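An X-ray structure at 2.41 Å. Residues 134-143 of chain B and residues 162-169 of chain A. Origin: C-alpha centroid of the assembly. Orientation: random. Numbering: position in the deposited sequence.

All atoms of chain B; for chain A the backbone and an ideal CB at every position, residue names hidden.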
ATOM      1  N   GLU B 134     -39.483   9.273   4.830  1.00 37.43           N
ATOM      2  CA  GLU B 134     -40.742   9.993   5.037  1.00 40.55           C
ATOM      3  C   GLU B 134     -40.459  11.176   5.941  1.00 38.00           C
ATOM      4  O   GLU B 134     -40.123  11.021   7.107  1.00 39.75           O
ATOM      5  CB  GLU B 134     -41.757   9.068   5.701  1.00 51.17           C
ATOM      6  CG  GLU B 134     -43.147   9.177   5.115  1.00 64.14           C
ATOM      7  CD  GLU B 134     -43.309   8.135   4.041  1.00 73.68           C
ATOM      8  OE1 GLU B 134     -43.306   6.941   4.407  1.00 80.89           O
ATOM      9  OE2 GLU B 134     -43.393   8.488   2.849  1.00 74.18           O
ATOM     10  N   LEU B 135     -40.562  12.358   5.393  1.00 39.37           N
ATOM     11  CA  LEU B 135     -40.050  13.574   5.996  1.00 37.37           C
ATOM     12  C   LEU B 135     -41.175  14.550   6.340  1.00 39.49           C
ATOM     13  O   LEU B 135     -41.683  15.324   5.504  1.00 37.45           O
ATOM     14  CB  LEU B 135     -39.109  14.238   5.016  1.00 35.78           C
ATOM     15  CG  LEU B 135     -37.619  14.075   5.136  1.00 36.96           C
ATOM     16  CD1 LEU B 135     -37.177  12.806   5.854  1.00 39.06           C
ATOM     17  CD2 LEU B 135     -36.998  14.277   3.780  1.00 35.41           C
ATOM     18  N   LYS B 136     -41.555  14.503   7.599  1.00 42.93           N
ATOM     19  CA  LYS B 136     -42.388  15.538   8.207  1.00 41.04           C
ATOM     20  C   LYS B 136     -41.763  16.899   8.056  1.00 37.70           C
ATOM     21  O   LYS B 136     -40.584  17.004   7.803  1.00 36.76           O
ATOM     22  CB  LYS B 136     -42.582  15.269   9.701  1.00 43.54           C
ATOM     23  CG  LYS B 136     -43.969  14.858  10.100  1.00 45.69           C
ATOM     24  CD  LYS B 136     -44.121  13.387   9.993  1.00 46.13           C
ATOM     25  CE  LYS B 136     -45.480  12.897  10.474  1.00 51.21           C
ATOM     26  NZ  LYS B 136     -46.632  13.814  10.265  1.00 59.10           N
ATOM     27  N   PRO B 137     -42.548  17.950   8.247  1.00 36.95           N
ATOM     28  CA  PRO B 137     -41.972  19.306   8.247  1.00 38.30           C
ATOM     29  C   PRO B 137     -40.703  19.462   9.127  1.00 36.03           C
ATOM     30  O   PRO B 137     -40.700  19.055  10.280  1.00 35.44           O
ATOM     31  CB  PRO B 137     -43.143  20.173   8.761  1.00 35.68           C
ATOM     32  CG  PRO B 137     -44.371  19.464   8.254  1.00 35.81           C
ATOM     33  CD  PRO B 137     -44.028  17.977   8.282  1.00 39.24           C
ATOM     34  N   HIS B 138     -39.636  20.003   8.540  1.00 37.52           N
ATOM     35  CA  HIS B 138     -38.290  20.095   9.157  1.00 40.06           C
ATOM     36  C   HIS B 138     -37.615  18.772   9.488  1.00 33.19           C
ATOM     37  O   HIS B 138     -36.643  18.791  10.163  1.00 38.37           O
ATOM     38  CB  HIS B 138     -38.304  21.044  10.371  1.00 44.23           C
ATOM     39  CG  HIS B 138     -38.975  22.343  10.059  1.00 57.43           C
ATOM     40  ND1 HIS B 138     -38.404  23.291   9.228  1.00 65.21           N
ATOM     41  CD2 HIS B 138     -40.219  22.793  10.347  1.00 57.84           C
ATOM     42  CE1 HIS B 138     -39.255  24.285   9.054  1.00 64.41           C
ATOM     43  NE2 HIS B 138     -40.366  24.004   9.715  1.00 62.66           N
ATOM     44  N   ALA B 139     -38.120  17.626   9.027  1.00 30.07           N
ATOM     45  CA  ALA B 139     -37.445  16.361   9.273  1.00 29.82           C
ATOM     46  C   ALA B 139     -36.225  16.290   8.361  1.00 34.64           C
ATOM     47  O   ALA B 139     -36.094  17.060   7.411  1.00 34.48           O
ATOM     48  CB  ALA B 139     -38.388  15.191   9.067  1.00 29.87           C
ATOM     49  N   SER B 140     -35.288  15.407   8.712  1.00 37.21           N
ATOM     50  CA  SER B 140     -34.090  15.214   7.955  1.00 31.77           C
ATOM     51  C   SER B 140     -33.802  13.751   7.915  1.00 30.50           C
ATOM     52  O   SER B 140     -34.014  13.051   8.904  1.00 31.90           O
ATOM     53  CB  SER B 140     -32.927  15.929   8.621  1.00 33.62           C
ATOM     54  OG  SER B 140     -31.710  15.635   7.942  1.00 40.05           O
ATOM     55  N   SER B 141     -33.250  13.304   6.793  1.00 28.19           N
ATOM     56  CA  SER B 141     -32.804  11.933   6.612  1.00 29.52           C
ATOM     57  C   SER B 141     -31.582  11.633   7.455  1.00 27.99           C
ATOM     58  O   SER B 141     -31.307  10.498   7.717  1.00 30.37           O
ATOM     59  CB  SER B 141     -32.383  11.701   5.140  1.00 32.57           C
ATOM     60  OG  SER B 141     -31.333  12.619   4.757  1.00 29.52           O
ATOM     61  N   GLY B 142     -30.855  12.651   7.867  1.00 29.40           N
ATOM     62  CA  GLY B 142     -29.517  12.468   8.374  1.00 32.52           C
ATOM     63  C   GLY B 142     -28.570  12.063   7.253  1.00 33.83           C
ATOM     64  O   GLY B 142     -28.916  12.124   6.038  1.00 28.99           O
ATOM     65  N   ASN B 143     -27.382  11.642   7.671  1.00 32.97           N
ATOM     66  CA  ASN B 143     -26.313  11.291   6.756  1.00 34.33           C
ATOM     67  C   ASN B 143     -26.476   9.866   6.325  1.00 29.72           C
ATOM     68  O   ASN B 143     -26.424   8.956   7.134  1.00 34.06           O
ATOM     69  CB  ASN B 143     -24.968  11.469   7.427  1.00 35.83           C
ATOM     70  CG  ASN B 143     -24.634  12.913   7.699  1.00 39.49           C
ATOM     71  OD1 ASN B 143     -25.043  13.825   6.979  1.00 37.37           O
ATOM     72  ND2 ASN B 143     -23.883  13.133   8.761  1.00 47.03           N
TER
ATOM     73  N   UNK A 162     -21.872  10.696   1.546  1.00 30.92           N
ATOM     74  CA  UNK A 162     -23.045  10.775   2.401  1.00 32.11           C
ATOM     75  C   UNK A 162     -23.998  11.732   1.787  1.00 31.24           C
ATOM     76  O   UNK A 162     -23.632  12.884   1.557  1.00 34.45           O
ATOM     77  CB  UNK A 162     -22.691  11.197   3.828  1.00 32.11           C
ATOM     78  N   UNK A 163     -25.221  11.277   1.546  1.00 28.13           N
ATOM     79  CA  UNK A 163     -26.262  12.155   1.049  1.00 26.28           C
ATOM     80  C   UNK A 163     -27.113  12.596   2.222  1.00 27.81           C
ATOM     81  O   UNK A 163     -27.180  11.894   3.212  1.00 27.29           O
ATOM     82  CB  UNK A 163     -27.110  11.466  -0.022  1.00 26.28           C
ATOM     83  N   UNK A 164     -27.781  13.740   2.092  1.00 28.48           N
ATOM     84  CA  UNK A 164     -28.791  14.153   3.057  1.00 29.70           C
ATOM     85  C   UNK A 164     -29.931  14.916   2.424  1.00 28.43           C
ATOM     86  O   UNK A 164     -29.779  15.563   1.376  1.00 31.28           O
ATOM     87  CB  UNK A 164     -28.150  15.011   4.150  1.00 29.70           C
ATOM     88  N   UNK A 165     -31.088  14.793   3.053  1.00 28.08           N
ATOM     89  CA  UNK A 165     -32.307  15.413   2.604  1.00 28.73           C
ATOM     90  C   UNK A 165     -33.022  16.022   3.791  1.00 30.03           C
ATOM     91  O   UNK A 165     -33.236  15.348   4.794  1.00 28.22           O
ATOM     92  CB  UNK A 165     -33.202  14.405   1.881  1.00 28.73           C
ATOM     93  N   UNK A 166     -33.390  17.295   3.642  1.00 33.85           N
ATOM     94  CA  UNK A 166     -34.097  18.084   4.654  1.00 35.86           C
ATOM     95  C   UNK A 166     -35.412  18.634   4.040  1.00 36.01           C
ATOM     96  O   UNK A 166     -35.387  19.238   2.958  1.00 34.42           O
ATOM     97  CB  UNK A 166     -33.212  19.223   5.165  1.00 35.86           C
ATOM     98  N   UNK A 167     -36.538  18.390   4.697  1.00 34.64           N
ATOM     99  CA  UNK A 167     -37.838  18.983   4.283  1.00 37.35           C
ATOM    100  C   UNK A 167     -37.972  20.375   4.868  1.00 39.94           C
ATOM    101  O   UNK A 167     -38.283  20.531   6.061  1.00 41.23           O
ATOM    102  CB  UNK A 167     -39.014  18.112   4.729  1.00 37.35           C
ATOM    103  N   UNK A 168     -37.704  21.386   4.057  1.00 42.05           N
ATOM    104  CA  UNK A 168     -37.799  22.784   4.517  1.00 51.20           C
ATOM    105  C   UNK A 168     -39.209  23.365   4.732  1.00 55.89           C
ATOM    106  O   UNK A 168     -39.337  24.519   5.093  1.00 60.87           O
ATOM    107  CB  UNK A 168     -37.077  23.670   3.500  1.00 51.20           C
ATOM    108  N   UNK A 169     -40.246  22.578   4.500  1.00 62.10           N
ATOM    109  CA  UNK A 169     -41.599  22.959   4.876  1.00 72.58           C
ATOM    110  C   UNK A 169     -41.958  22.421   6.253  1.00 82.23           C
ATOM    111  O   UNK A 169     -42.647  23.105   7.019  1.00 97.54           O
ATOM    112  CB  UNK A 169     -42.602  22.457   3.836  1.00 72.58           C
TER

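Position 162 has extended backbone angles (-124/124), and its CA-to-CB bond points toward chain B, with the ideal CB 4.3 Å from CB of N143(B). No charge lies there, so an aliphatic or a small polar side chain would suit. The deposited residue is L162(A), whose CD2 lies 4.1 Å from CB of N143(B).

Position 163 turns its CB away, with nothing of chain B within 5.5 Å; the choice is wide. It is V163(A).

At 164 the CB points sideways, 3.5 Å from O of G142(B) and 4.0 Å from OG of S141(B). So close to polar atoms, a small residue such as alanine, serine or threonine is plausible. S164(A) is found; its OG makes no hydrogen bond to chain B, and its CB supplies the contact with G142(B) O.

Position 165 is held through its backbone: its N donates to OG of S141(B) (2.8 Å, 151°), and its O accepts from N of S141(B) (2.9 Å, 167°). Neither bond selects a side chain. The sideways CB lies 4.2 Å from CD2 of L135(B) and 3.9 Å from OG of S141(B), which favours a residue with an apolar base, aliphatic or aromatic. It is Y165(A), chi1 m; its CB meets the leucine methyl, OG of S141(B) lies at the ring edge, and the ring's end leads away.

At 166 the backbone bridges S140(B), CA to CA 4.4 Å, and the CB points away. Many residues would fit, β-branched ones easily. V166(A) places CG2 3.9 Å from OG of S140(B).

Position 167 is the most informative. Its N donates to O of A139(B) (3.1 Å, 161°), and its O accepts a weak bond from N of H138(B) (2.9 Å, 128°). The CB points toward chain B, 3.6 Å from O of K136(B) and 3.9 Å from CB of L135(B). Carbonyl oxygens of L135(B) and K136(B) near the CB suit a short donor such as asparagine, serine or threonine. N167(A), chi1 t, delivers ND2 to O of L135(B) at 2.7 Å (143°). Its OD1 accepts from the backbone N of position 169 at 3.0 Å, so the side chain donates to chain B through ND2 and accepts from its own chain's backbone through OD1.

At 168 the CB points away with nothing within 5.5 Å. Polar residues are reasonable; N168(A) is one.

Position 169 also points away, its CB 5.5 Å from CB of P137(B), so the choice is wide. The residue is N169(A), poorly ordered; its backbone O approaches CB of P137(B) at 3.4 Å.

Chain A 162-169: LVSYVNNN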
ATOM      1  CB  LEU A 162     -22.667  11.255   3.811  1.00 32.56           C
ATOM      2  CG  LEU A 162     -21.701  10.354   4.579  1.00 32.57           C
ATOM      3  CD1 LEU A 162     -21.008  11.130   5.662  1.00 38.08           C
ATOM      4  CD2 LEU A 162     -22.404   9.179   5.208  1.00 34.34           C
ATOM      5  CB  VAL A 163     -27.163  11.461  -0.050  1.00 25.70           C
ATOM      6  CG1 VAL A 163     -26.316  11.036  -1.222  1.00 24.66           C
ATOM      7  CG2 VAL A 163     -27.992  10.261   0.465  1.00 24.76           C
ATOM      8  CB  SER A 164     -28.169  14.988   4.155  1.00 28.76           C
ATOM      9  OG  SER A 164     -27.766  16.230   3.612  1.00 35.07           O
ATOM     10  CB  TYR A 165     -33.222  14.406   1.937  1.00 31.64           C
ATOM     11  CG  TYR A 165     -32.616  13.716   0.735  1.00 33.42           C
ATOM     12  CD1 TYR A 165     -31.812  12.576   0.898  1.00 32.70           C
ATOM     13  CD2 TYR A 165     -32.867  14.166  -0.553  1.00 31.32           C
ATOM     14  CE1 TYR A 165     -31.193  11.970  -0.189  1.00 34.33           C
ATOM     15  CE2 TYR A 165     -32.279  13.536  -1.657  1.00 35.78           C
ATOM     16  CZ  TYR A 165     -31.461  12.428  -1.473  1.00 33.55           C
ATOM     17  OH  TYR A 165     -30.887  11.807  -2.547  1.00 30.37           O
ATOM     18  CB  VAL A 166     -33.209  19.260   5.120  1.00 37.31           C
ATOM     19  CG1 VAL A 166     -33.913  20.024   6.266  1.00 35.79           C
ATOM     20  CG2 VAL A 166     -31.853  18.720   5.554  1.00 39.07           C
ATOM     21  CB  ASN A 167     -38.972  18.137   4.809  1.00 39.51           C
ATOM     22  CG  ASN A 167     -40.338  18.651   4.419  1.00 36.62           C
ATOM     23  OD1 ASN A 167     -40.462  19.657   3.756  1.00 38.83           O
ATOM     24  ND2 ASN A 167     -41.363  17.901   4.778  1.00 34.09           N
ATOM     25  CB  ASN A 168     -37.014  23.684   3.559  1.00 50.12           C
ATOM     26  CG  ASN A 168     -35.538  23.519   3.740  1.00 51.95           C
ATOM     27  OD1 ASN A 168     -35.082  23.313   4.858  1.00 54.59           O
ATOM     28  ND2 ASN A 168     -34.785  23.578   2.660  1.00 52.69           N
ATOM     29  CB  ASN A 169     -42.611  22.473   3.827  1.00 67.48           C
ATOM     30  CG  ASN A 169     -42.595  23.320   2.554  1.00 72.04           C
ATOM     31  OD1 ASN A 169     -41.798  24.269   2.391  1.00 67.48           O
ATOM     32  ND2 ASN A 169     -43.489  22.979   1.638  1.00 77.60           N
TER
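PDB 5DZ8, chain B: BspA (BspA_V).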